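Local atomic coordinates of insecticidal Delta-Endotoxin Cry8Ea1 (Bacillus Thuringiensis, PDB entry 3EB7), a protein that is toxic to larvae of the underground pest Holotrichia parallela, probably by binding gut-cell receptors and forming pores in the cell membrane. Residues P401-L404 and E410-S413; R504-V509 and Q537-E542; D258-F263 and R423-P428; G27-L32 and L147-I152. All blocks are in the same frame, centred on the assembly; numbering follows the deposited sequence.

Contact 1: residues P401-L404 and E410-S413; sequences PETL and EAYS
E402 and A411 are joined backbone to backbone by the one hydrogen bond between P401-L404 and E410-S413. E402 N gives its hydrogen to A411 O over 2.8 Å. The bond is nearly straight, at 172° at the hydrogen. The donor is tilted 29° from the carbonyl plane.

The apolar contacts gather round A411, whose CB points at the other segment. T403 CG2 comes within 3.3 Å of A411 CB, closer than usual for two methyl groups. The T403 torsion explains the approach: OG1 lies opposite the backbone N (chi1 -173°), which leaves CG2 between N and the carbonyl carbon, facing A411. T403 OG1 instead bonds D405 N. P401 adds a looser touch, with its CB 4.3 Å from A411 CB.

The E402 side chain runs past S413, and the aliphatic E402 CG lies 3.9 Å from S413 CB. S413 OG has its own hydrogen bond, to P400 O.

Y412 sends its ring the other way. There it bonds D340 through OH and makes a cation-pi contact with R435. E402 and S413 also touch I11 of helix 2-20, so part of the contact is covered by the helical domain.

The hydrogen bond pulls together the two ends of a connection that carries the short helix 408-411 and leads into strand 414-422. The arrangement belongs to the strand-to-strand connections of the beta-prism domain of three-domain Cry toxins, here where that domain meets the helical bundle.

Contact 2: residues R504-V509 and Q537-E542; sequences RYCSSV and QSLKYE
R504 and C506, on strand 498-507 of the C-terminal beta-sandwich domain of this Cry toxin, meet Y541 and L539 of a long loop. No hydrogen bond links the two segments, and the contact rests on side-chain packing.

The close part has two points. At one, C506 SG sits 3.8 Å from L539 CD1, and both side chains are buried. L539 also packs on Y579 of strand 578-588, and C506 on F544. At the other, the R504 and Y541 side chains cross at about a right angle. The guanidinium and ring planes are 45° apart, an oblique meeting rather than a stack. Y541 starts out from its backbone away from the strand, yet its ring comes back to R504. The same ring touches I175, A176 and S179 of helix 161-191, so the loop also lies against the helical domain.

The looser parts are the two ends of the loop segment. Q537 and S538 at its start and E542 at its end are exposed and stay clear of the strand.

R504 extends from CG to NE and holds D581 OD1 in a salt bridge through NH1, while its NH2 lies 3.6 Å from Y541 CE1.

Contact 3: residues D258-F263 and R423-P428; sequences DSAPSF and RNPDVP
S259 and A260 meet P425 next to a flat group, the cis peptide that joins N424 to P425. The bend made by this peptide belongs to the turn between strands 414-422 and 427-434. The puckered ring of P425 makes the contact mainly through CD. S259 O lies 3.5 Å from P425 CD, and A260 CB lies 4.0 Å from the same carbon. The ring is buried, and W256 and Y359 also pack against it.

The other flat group is the guanidinium of R423. It takes no part across the contact but pairs within its own turn. D426 OD1 is modelled at the guanidinium edge, in plane, but its position is less certain. R423 NH1 and D426 OD2 form a salt bridge at 2.9 Å, although its hydrogen bond is weak, bent to 130°. D426 OD2 has a second cationic partner in K300, and R423 NH2 bonds T322 OG1. The salt bridge to K300 and the bond to T322 tie the turn to neighbouring parts of the fold.

The turn belongs to a hairpin of the antiparallel sheet formed by strands 241-243, 427-434 and 414-422, part of the beta-prism domain of Cry toxins. The facing loop leads into helix 263-270, where S262 takes the N-cap position and its OG bonds T265 OG1.

No hydrogen bond crosses between D258-F263 and R423-P428. A carbonyl oxygen and a methyl group rest on a proline methylene, which may be slightly polarised by its ring nitrogen. The chemistry implies a small van der Waals contact, with the charged pairing kept within the turn and with K300.

Contact 4: residues G27-L32 and L147-I152; sequences GPIVSL and LKDASI
I29 and I152 reach toward each other tip to tip. Their outermost methyl carbons, I29 CD1 and I152 CD1, are 3.7 Å apart. I29 carries its longer branch opposite the carbonyl carbon (chi1 -74°), and an extended second torsion of 170° pushes CD1 out toward the other helix. I152 sets its CG1 the same way, and its second torsion is also extended, which puts CD1 at the tip.

I29 meets D149 differently. The two side chains slide past each other in opposite directions. The second branch of I29 does the touching, with CG2 4.0 Å from D149 OD1. I29 thus faces two residues one helical turn apart, one with each of its branches.

The segments belong to helices 26-40 and 133-153 of the N-terminal helical bundle. This is the domain held responsible for pore formation in three-domain Cry toxins. Helix 133-153 corresponds to the central helix of that bundle, and I29 helps join an outer helix to it. Helix 161-191 covers other parts of the same segment through L147, K148 and A150.

D149 is buried, and its two oxygens have different surroundings. OD1 lies near the I29 methyl, while OD2 is hydrogen-bonded to the hydroxyls of Y33 and Y85. Y33 comes from helix 26-40 and Y85 from helix 65-93, so the carboxylate connects three helices. Two hydroxyls at one oxygen would probably help to keep a negative charge stable there. Beside the isoleucine pair, M227 packs against both I152 and K148.

In the fold
From the N terminus, contact 4 comes first. It brings helix 133-153 back to helix 26-40 and closes a largely helical loop within the N-terminal bundle. Contact 3 opens next, at 258-263, and closes at 423-428 after most of the beta-prism domain. Contact 1 lies within that span and closes a much shorter loop, 401-413. Contact 2 follows in the C-terminal sandwich, where 537-542 returns to strand 498-507. Only contacts 1 and 3 nest, and none cross. Contacts 3 and 4 are farthest apart, with centres about 50 Å from each other. Contacts 1 and 2 lie where the prism and the sandwich border the helical domain.

Contact 1: residues P401-L404 and E410-S413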
loop_
_atom_site.group_PDB
_atom_site.type_symbol
_atom_site.label_atom_id
_atom_site.label_comp_id
_atom_site.label_asym_id
_atom_site.label_seq_id
_atom_site.Cartn_x
_atom_site.Cartn_y
_atom_site.Cartn_z
ATOM N N PRO A 401 -9.896 0.708 9.879
ATOM C CA PRO A 401 -9.880 -0.758 9.783
ATOM C C PRO A 401 -10.512 -1.246 8.462
ATOM O O PRO A 401 -11.192 -0.471 7.771
ATOM C CB PRO A 401 -10.710 -1.202 11.007
ATOM C CG PRO A 401 -10.704 -0.071 11.909
ATOM C CD PRO A 401 -10.683 1.164 11.034
ATOM N N GLU A 402 -10.268 -2.511 8.133
ATOM C CA GLU A 402 -10.702 -3.099 6.881
ATOM C C GLU A 402 -12.191 -3.448 6.910
ATOM O O GLU A 402 -12.787 -3.771 5.873
ATOM C CB GLU A 402 -9.867 -4.366 6.570
ATOM C CG GLU A 402 -8.465 -4.023 6.076
ATOM C CD GLU A 402 -7.576 -5.240 5.803
ATOM O OE1 GLU A 402 -8.107 -6.386 5.792
ATOM O OE2 GLU A 402 -6.339 -5.033 5.594
ATOM N N THR A 403 -12.767 -3.391 8.108
ATOM C CA THR A 403 -14.181 -3.673 8.347
ATOM C C THR A 403 -14.599 -3.053 9.689
ATOM O O THR A 403 -13.746 -2.761 10.550
ATOM C CB THR A 403 -14.444 -5.205 8.382
ATOM O OG1 THR A 403 -15.847 -5.449 8.450
ATOM C CG2 THR A 403 -13.799 -5.861 9.604
ATOM N N LEU A 404 -15.904 -2.848 9.859
ATOM C CA LEU A 404 -16.473 -2.555 11.169
ATOM C C LEU A 404 -17.206 -3.783 11.774
ATOM O O LEU A 404 -17.696 -3.732 12.909
ATOM C CB LEU A 404 -17.391 -1.336 11.092
ATOM C CG LEU A 404 -16.721 -0.005 10.723
ATOM C CD1 LEU A 404 -17.776 1.064 10.448
ATOM C CD2 LEU A 404 -15.700 0.477 11.783
ATOM N N GLU A 410 -8.707 -6.610 15.570
ATOM C CA GLU A 410 -8.699 -7.707 14.598
ATOM C C GLU A 410 -8.614 -7.240 13.141
ATOM O O GLU A 410 -7.928 -7.862 12.360
ATOM C CB GLU A 410 -9.887 -8.662 14.801
ATOM C CG GLU A 410 -9.926 -9.228 16.245
ATOM C CD GLU A 410 -11.010 -10.306 16.491
ATOM O OE1 GLU A 410 -10.668 -11.341 17.144
ATOM O OE2 GLU A 410 -12.183 -10.134 16.038
ATOM N N ALA A 411 -9.245 -6.122 12.786
ATOM C CA ALA A 411 -9.349 -5.727 11.382
ATOM C C ALA A 411 -8.493 -4.507 10.937
ATOM O O ALA A 411 -8.660 -3.992 9.827
ATOM C CB ALA A 411 -10.791 -5.517 11.035
ATOM N N TYR A 412 -7.568 -4.065 11.778
ATOM C CA TYR A 412 -6.760 -2.903 11.478
ATOM C C TYR A 412 -5.976 -3.083 10.155
ATOM O O TYR A 412 -5.541 -4.184 9.835
ATOM C CB TYR A 412 -5.824 -2.556 12.652
ATOM C CG TYR A 412 -4.834 -3.617 13.052
ATOM C CD1 TYR A 412 -3.526 -3.604 12.537
ATOM C CD2 TYR A 412 -5.184 -4.636 13.981
ATOM C CE1 TYR A 412 -2.588 -4.562 12.914
ATOM C CE2 TYR A 412 -4.243 -5.622 14.357
ATOM C CZ TYR A 412 -2.948 -5.565 13.823
ATOM O OH TYR A 412 -1.998 -6.521 14.187
ATOM N N SER A 413 -5.834 -2.003 9.388
ATOM C CA SER A 413 -5.183 -2.104 8.076
ATOM C C SER A 413 -3.697 -1.731 8.110
ATOM O O SER A 413 -2.953 -2.169 7.236
ATOM C CB SER A 413 -5.930 -1.282 7.028
ATOM O OG SER A 413 -6.049 0.076 7.423
#

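Contact 2: residues R504-V509 and Q537-E542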
loop_
_atom_site.group_PDB
_atom_site.type_symbol
_atom_site.label_atom_id
_atom_site.label_comp_id
_atom_site.label_asym_id
_atom_site.label_seq_id
_atom_site.Cartn_x
_atom_site.Cartn_y
_atom_site.Cartn_z
ATOM N N ARG A 504 11.009 -11.063 -9.662
ATOM C CA ARG A 504 10.480 -9.969 -10.473
ATOM C C ARG A 504 11.528 -8.851 -10.567
ATOM O O ARG A 504 12.046 -8.379 -9.550
ATOM C CB ARG A 504 9.153 -9.453 -9.891
ATOM C CG ARG A 504 8.359 -8.556 -10.843
ATOM C CD ARG A 504 6.858 -8.429 -10.393
ATOM N NE ARG A 504 6.116 -7.537 -11.288
ATOM C CZ ARG A 504 5.399 -6.485 -10.902
ATOM N NH1 ARG A 504 5.274 -6.181 -9.605
ATOM N NH2 ARG A 504 4.790 -5.733 -11.820
ATOM N N TYR A 505 11.861 -8.453 -11.794
ATOM C CA TYR A 505 12.915 -7.466 -11.996
ATOM C C TYR A 505 12.659 -6.557 -13.186
ATOM O O TYR A 505 11.805 -6.806 -13.991
ATOM C CB TYR A 505 14.277 -8.146 -12.156
ATOM C CG TYR A 505 14.473 -8.758 -13.536
ATOM C CD1 TYR A 505 14.034 -10.049 -13.806
ATOM C CD2 TYR A 505 15.073 -8.023 -14.580
ATOM C CE1 TYR A 505 14.208 -10.621 -15.070
ATOM C CE2 TYR A 505 15.236 -8.576 -15.845
ATOM C CZ TYR A 505 14.810 -9.879 -16.077
ATOM O OH TYR A 505 14.961 -10.442 -17.318
ATOM N N CYS A 506 13.426 -5.485 -13.268
ATOM C CA CYS A 506 13.464 -4.656 -14.440
ATOM C C CYS A 506 14.948 -4.281 -14.627
ATOM O O CYS A 506 15.617 -3.887 -13.644
ATOM C CB CYS A 506 12.582 -3.425 -14.226
ATOM S SG CYS A 506 12.696 -2.191 -15.554
ATOM N N SER A 507 15.476 -4.417 -15.851
ATOM C CA SER A 507 16.850 -3.933 -16.143
ATOM C C SER A 507 17.008 -3.371 -17.539
ATOM O O SER A 507 16.263 -3.732 -18.431
ATOM C CB SER A 507 17.881 -5.030 -15.953
ATOM O OG SER A 507 17.606 -6.107 -16.818
ATOM N N SER A 508 17.973 -2.462 -17.692
ATOM C CA SER A 508 18.422 -1.958 -18.983
ATOM C C SER A 508 19.567 -2.828 -19.548
ATOM O O SER A 508 20.060 -2.558 -20.636
ATOM C CB SER A 508 18.906 -0.511 -18.835
ATOM O OG SER A 508 19.894 -0.424 -17.810
ATOM N N VAL A 509 19.979 -3.864 -18.810
ATOM C CA VAL A 509 21.124 -4.711 -19.178
ATOM C C VAL A 509 20.818 -6.194 -18.975
ATOM O O VAL A 509 19.917 -6.516 -18.209
ATOM C CB VAL A 509 22.422 -4.340 -18.386
ATOM C CG1 VAL A 509 22.890 -2.980 -18.776
ATOM C CG2 VAL A 509 22.239 -4.492 -16.852
ATOM N N GLN A 537 11.556 7.250 -14.479
ATOM C CA GLN A 537 10.222 7.827 -14.628
ATOM C C GLN A 537 9.557 7.318 -15.877
ATOM O O GLN A 537 8.324 7.265 -15.959
ATOM C CB GLN A 537 10.297 9.339 -14.697
ATOM C CG GLN A 537 10.852 10.043 -13.433
ATOM C CD GLN A 537 12.395 10.242 -13.462
ATOM O OE1 GLN A 537 13.124 9.636 -14.291
ATOM N NE2 GLN A 537 12.893 11.105 -12.545
ATOM N N SER A 538 10.374 6.895 -16.835
ATOM C CA SER A 538 9.876 6.348 -18.088
ATOM C C SER A 538 9.566 4.843 -18.032
ATOM O O SER A 538 8.996 4.297 -18.977
ATOM C CB SER A 538 10.839 6.681 -19.248
ATOM O OG SER A 538 11.119 8.075 -19.267
ATOM N N LEU A 539 9.909 4.168 -16.944
ATOM C CA LEU A 539 9.620 2.721 -16.886
ATOM C C LEU A 539 8.121 2.490 -16.835
ATOM O O LEU A 539 7.411 3.233 -16.206
ATOM C CB LEU A 539 10.324 2.020 -15.716
ATOM C CG LEU A 539 11.838 2.204 -15.680
ATOM C CD1 LEU A 539 12.516 1.440 -14.508
ATOM C CD2 LEU A 539 12.488 1.844 -17.043
ATOM N N LYS A 540 7.653 1.462 -17.514
ATOM C CA LYS A 540 6.235 1.128 -17.562
ATOM C C LYS A 540 5.981 -0.281 -17.078
ATOM O O LYS A 540 6.927 -1.032 -16.840
ATOM C CB LYS A 540 5.716 1.323 -18.975
ATOM C CG LYS A 540 4.994 2.666 -19.138
ATOM C CD LYS A 540 5.903 3.773 -19.503
ATOM C CE LYS A 540 5.104 5.017 -19.912
ATOM N NZ LYS A 540 4.602 5.851 -18.794
ATOM N N TYR A 541 4.713 -0.651 -16.932
ATOM C CA TYR A 541 4.353 -2.005 -16.519
ATOM C C TYR A 541 5.111 -3.107 -17.291
ATOM O O TYR A 541 5.686 -3.988 -16.674
ATOM C CB TYR A 541 2.840 -2.253 -16.609
ATOM C CG TYR A 541 2.514 -3.618 -16.079
ATOM C CD1 TYR A 541 2.395 -3.839 -14.698
ATOM C CD2 TYR A 541 2.434 -4.724 -16.942
ATOM C CE1 TYR A 541 2.158 -5.133 -14.184
ATOM C CE2 TYR A 541 2.202 -6.022 -16.451
ATOM C CZ TYR A 541 2.058 -6.208 -15.067
ATOM O OH TYR A 541 1.795 -7.464 -14.574
ATOM N N GLU A 542 5.104 -3.034 -18.630
ATOM C CA GLU A 542 5.767 -4.023 -19.521
ATOM C C GLU A 542 7.297 -4.230 -19.313
ATOM O O GLU A 542 7.840 -5.264 -19.709
ATOM C CB GLU A 542 5.515 -3.665 -20.981
ATOM C CG GLU A 542 6.129 -2.320 -21.364
ATOM C CD GLU A 542 6.094 -2.050 -22.879
ATOM O OE1 GLU A 542 7.106 -1.488 -23.398
ATOM O OE2 GLU A 542 5.066 -2.417 -23.544
#

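Contact 3: residues D258-F263 and R423-P428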
loop_
_atom_site.group_PDB
_atom_site.type_symbol
_atom_site.label_atom_id
_atom_site.label_comp_id
_atom_site.label_asym_id
_atom_site.label_seq_id
_atom_site.Cartn_x
_atom_site.Cartn_y
_atom_site.Cartn_z
ATOM N N ASP A 258 1.064 28.239 9.836
ATOM C CA ASP A 258 1.029 29.694 9.628
ATOM C C ASP A 258 2.437 30.247 9.676
ATOM O O ASP A 258 2.741 31.235 9.021
ATOM C CB ASP A 258 0.244 30.377 10.757
ATOM C CG ASP A 258 -1.267 30.311 10.565
ATOM O OD1 ASP A 258 -1.744 29.906 9.462
ATOM O OD2 ASP A 258 -1.966 30.681 11.556
ATOM N N SER A 259 3.281 29.657 10.520
ATOM C CA SER A 259 4.671 30.099 10.573
ATOM C C SER A 259 5.589 28.895 10.727
ATOM O O SER A 259 5.899 28.470 11.821
ATOM C CB SER A 259 4.859 31.151 11.658
ATOM O OG SER A 259 6.147 31.729 11.582
ATOM N N ALA A 260 5.994 28.330 9.593
ATOM C CA ALA A 260 6.653 27.028 9.566
ATOM C C ALA A 260 7.612 26.998 8.376
ATOM O O ALA A 260 7.541 27.880 7.549
ATOM C CB ALA A 260 5.624 25.953 9.436
ATOM N N PRO A 261 8.509 25.985 8.298
ATOM C CA PRO A 261 9.453 25.864 7.164
ATOM C C PRO A 261 8.773 25.664 5.777
ATOM O O PRO A 261 7.609 25.299 5.684
ATOM C CB PRO A 261 10.293 24.616 7.526
ATOM C CG PRO A 261 10.040 24.356 8.921
ATOM C CD PRO A 261 8.717 24.919 9.292
ATOM N N SER A 262 9.526 25.882 4.722
ATOM C CA SER A 262 9.061 25.696 3.369
ATOM C C SER A 262 8.629 24.260 3.132
ATOM O O SER A 262 8.977 23.363 3.914
ATOM C CB SER A 262 10.193 25.998 2.406
ATOM O OG SER A 262 11.214 25.043 2.617
ATOM N N PHE A 263 7.864 24.086 2.049
ATOM C CA PHE A 263 7.552 22.808 1.433
ATOM C C PHE A 263 8.753 21.832 1.387
ATOM O O PHE A 263 8.663 20.692 1.914
ATOM C CB PHE A 263 7.041 23.020 0.002
ATOM C CG PHE A 263 6.469 21.763 -0.630
ATOM C CD1 PHE A 263 5.086 21.559 -0.667
ATOM C CD2 PHE A 263 7.303 20.780 -1.165
ATOM C CE1 PHE A 263 4.554 20.407 -1.229
ATOM C CE2 PHE A 263 6.782 19.614 -1.727
ATOM C CZ PHE A 263 5.400 19.431 -1.766
ATOM N N ARG A 423 10.661 21.260 14.919
ATOM C CA ARG A 423 10.563 22.176 16.063
ATOM C C ARG A 423 10.019 23.525 15.613
ATOM O O ARG A 423 10.189 23.893 14.456
ATOM C CB ARG A 423 11.956 22.433 16.655
ATOM C CG ARG A 423 12.334 21.563 17.871
ATOM C CD ARG A 423 11.483 21.932 19.052
ATOM N NE ARG A 423 12.279 22.222 20.221
ATOM C CZ ARG A 423 11.835 22.808 21.331
ATOM N NH1 ARG A 423 10.558 23.199 21.478
ATOM N NH2 ARG A 423 12.713 23.005 22.301
ATOM N N ASN A 424 9.401 24.272 16.546
ATOM C CA ASN A 424 8.896 25.640 16.310
ATOM C C ASN A 424 8.334 25.849 14.931
ATOM O O ASN A 424 9.000 26.492 14.107
ATOM C CB ASN A 424 9.986 26.707 16.483
ATOM C CG ASN A 424 10.862 26.475 17.673
ATOM O OD1 ASN A 424 12.057 26.820 17.629
ATOM N ND2 ASN A 424 10.304 25.901 18.747
ATOM N N PRO A 425 7.111 25.343 14.679
ATOM C CA PRO A 425 6.247 24.669 15.671
ATOM C C PRO A 425 6.626 23.180 15.929
ATOM O O PRO A 425 7.163 22.521 15.035
ATOM C CB PRO A 425 4.869 24.791 15.045
ATOM C CG PRO A 425 5.144 24.760 13.573
ATOM C CD PRO A 425 6.485 25.408 13.354
ATOM N N ASP A 426 6.372 22.682 17.144
ATOM C CA ASP A 426 6.751 21.313 17.548
ATOM C C ASP A 426 5.696 20.348 17.032
ATOM O O ASP A 426 4.608 20.193 17.638
ATOM C CB ASP A 426 6.891 21.212 19.071
ATOM C CG ASP A 426 7.923 22.209 19.642
ATOM O OD1 ASP A 426 8.895 22.560 18.924
ATOM O OD2 ASP A 426 7.783 22.636 20.817
ATOM N N VAL A 427 5.989 19.771 15.871
ATOM C CA VAL A 427 5.028 18.956 15.164
ATOM C C VAL A 427 5.608 17.601 14.694
ATOM O O VAL A 427 6.484 17.567 13.832
ATOM C CB VAL A 427 4.396 19.705 13.933
ATOM C CG1 VAL A 427 3.350 18.847 13.284
ATOM C CG2 VAL A 427 3.786 21.032 14.319
ATOM N N PRO A 428 5.105 16.491 15.267
ATOM C CA PRO A 428 5.423 15.132 14.790
ATOM C C PRO A 428 4.588 14.658 13.595
ATOM O O PRO A 428 3.470 15.143 13.361
ATOM C CB PRO A 428 5.163 14.243 16.023
ATOM C CG PRO A 428 4.243 15.054 16.962
ATOM C CD PRO A 428 4.208 16.493 16.457
#

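Contact 4: residues G27-L32 and L147-I152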
loop_
_atom_site.group_PDB
_atom_site.type_symbol
_atom_site.label_atom_id
_atom_site.label_comp_id
_atom_site.label_asym_id
_atom_site.label_seq_id
_atom_site.Cartn_x
_atom_site.Cartn_y
_atom_site.Cartn_z
ATOM N N GLY A 27 -16.743 -21.174 -5.119
ATOM C CA GLY A 27 -17.370 -20.752 -3.850
ATOM C C GLY A 27 -16.841 -19.422 -3.316
ATOM O O GLY A 27 -17.627 -18.483 -3.092
ATOM N N PRO A 28 -15.505 -19.338 -3.097
ATOM C CA PRO A 28 -14.809 -18.090 -2.745
ATOM C C PRO A 28 -15.086 -16.915 -3.702
ATOM O O PRO A 28 -15.275 -15.797 -3.227
ATOM C CB PRO A 28 -13.342 -18.495 -2.786
ATOM C CG PRO A 28 -13.376 -19.975 -2.410
ATOM C CD PRO A 28 -14.575 -20.489 -3.132
ATOM N N ILE A 29 -15.142 -17.179 -5.016
ATOM C CA ILE A 29 -15.353 -16.163 -6.030
ATOM C C ILE A 29 -16.779 -15.588 -5.955
ATOM O O ILE A 29 -16.984 -14.379 -6.132
ATOM C CB ILE A 29 -14.930 -16.684 -7.455
ATOM C CG1 ILE A 29 -13.399 -16.731 -7.560
ATOM C CG2 ILE A 29 -15.519 -15.845 -8.639
ATOM C CD1 ILE A 29 -12.921 -17.417 -8.766
ATOM N N VAL A 30 -17.759 -16.439 -5.652
ATOM C CA VAL A 30 -19.148 -15.979 -5.524
ATOM C C VAL A 30 -19.286 -15.103 -4.278
ATOM O O VAL A 30 -19.880 -14.014 -4.322
ATOM C CB VAL A 30 -20.125 -17.165 -5.501
ATOM C CG1 VAL A 30 -21.543 -16.729 -5.067
ATOM C CG2 VAL A 30 -20.161 -17.800 -6.877
ATOM N N SER A 31 -18.687 -15.580 -3.194
ATOM C CA SER A 31 -18.598 -14.887 -1.937
ATOM C C SER A 31 -17.903 -13.503 -2.035
ATOM O O SER A 31 -18.319 -12.530 -1.391
ATOM C CB SER A 31 -17.857 -15.816 -0.953
ATOM O OG SER A 31 -17.309 -15.090 0.147
ATOM N N LEU A 32 -16.830 -13.446 -2.821
ATOM C CA LEU A 32 -16.084 -12.233 -3.108
ATOM C C LEU A 32 -16.937 -11.195 -3.851
ATOM O O LEU A 32 -16.998 -10.051 -3.437
ATOM C CB LEU A 32 -14.836 -12.598 -3.934
ATOM C CG LEU A 32 -13.982 -11.491 -4.555
ATOM C CD1 LEU A 32 -13.504 -10.470 -3.482
ATOM C CD2 LEU A 32 -12.791 -12.129 -5.267
ATOM N N LEU A 147 -12.455 -10.560 -16.293
ATOM C CA LEU A 147 -11.625 -11.285 -17.250
ATOM C C LEU A 147 -10.955 -12.515 -16.647
ATOM O O LEU A 147 -10.721 -13.495 -17.345
ATOM C CB LEU A 147 -10.617 -10.339 -17.903
ATOM C CG LEU A 147 -11.003 -9.660 -19.248
ATOM C CD1 LEU A 147 -12.462 -9.807 -19.740
ATOM C CD2 LEU A 147 -10.634 -8.221 -19.182
ATOM N N LYS A 148 -10.681 -12.501 -15.354
ATOM C CA LYS A 148 -10.131 -13.693 -14.696
ATOM C C LYS A 148 -11.148 -14.851 -14.544
ATOM O O LYS A 148 -10.770 -16.021 -14.563
ATOM C CB LYS A 148 -9.527 -13.292 -13.380
ATOM C CG LYS A 148 -9.283 -14.360 -12.380
ATOM C CD LYS A 148 -9.050 -13.634 -11.049
ATOM C CE LYS A 148 -9.431 -14.488 -9.866
ATOM N NZ LYS A 148 -8.472 -15.649 -9.748
ATOM N N ASP A 149 -12.423 -14.530 -14.408
ATOM C CA ASP A 149 -13.469 -15.554 -14.423
ATOM C C ASP A 149 -13.530 -16.311 -15.753
ATOM O O ASP A 149 -13.713 -17.550 -15.770
ATOM C CB ASP A 149 -14.826 -14.915 -14.137
ATOM C CG ASP A 149 -14.824 -14.125 -12.860
ATOM O OD1 ASP A 149 -13.942 -14.361 -12.005
ATOM O OD2 ASP A 149 -15.705 -13.259 -12.717
ATOM N N ALA A 150 -13.369 -15.570 -16.848
ATOM C CA ALA A 150 -13.179 -16.169 -18.176
ATOM C C ALA A 150 -12.069 -17.205 -18.173
ATOM O O ALA A 150 -12.210 -18.233 -18.812
ATOM C CB ALA A 150 -12.890 -15.108 -19.220
ATOM N N SER A 151 -10.981 -16.950 -17.446
ATOM C CA SER A 151 -9.882 -17.911 -17.315
ATOM C C SER A 151 -10.188 -19.145 -16.486
ATOM O O SER A 151 -9.697 -20.227 -16.766
ATOM C CB SER A 151 -8.652 -17.231 -16.721
ATOM O OG SER A 151 -7.947 -16.611 -17.754
ATOM N N ILE A 152 -10.953 -18.974 -15.430
ATOM C CA ILE A 152 -11.291 -20.087 -14.544
ATOM C C ILE A 152 -12.524 -20.879 -15.002
ATOM O O ILE A 152 -12.581 -22.086 -14.794
ATOM C CB ILE A 152 -11.488 -19.588 -13.100
ATOM C CG1 ILE A 152 -10.225 -18.846 -12.648
ATOM C CG2 ILE A 152 -11.728 -20.747 -12.140
ATOM C CD1 ILE A 152 -10.501 -17.818 -11.586
#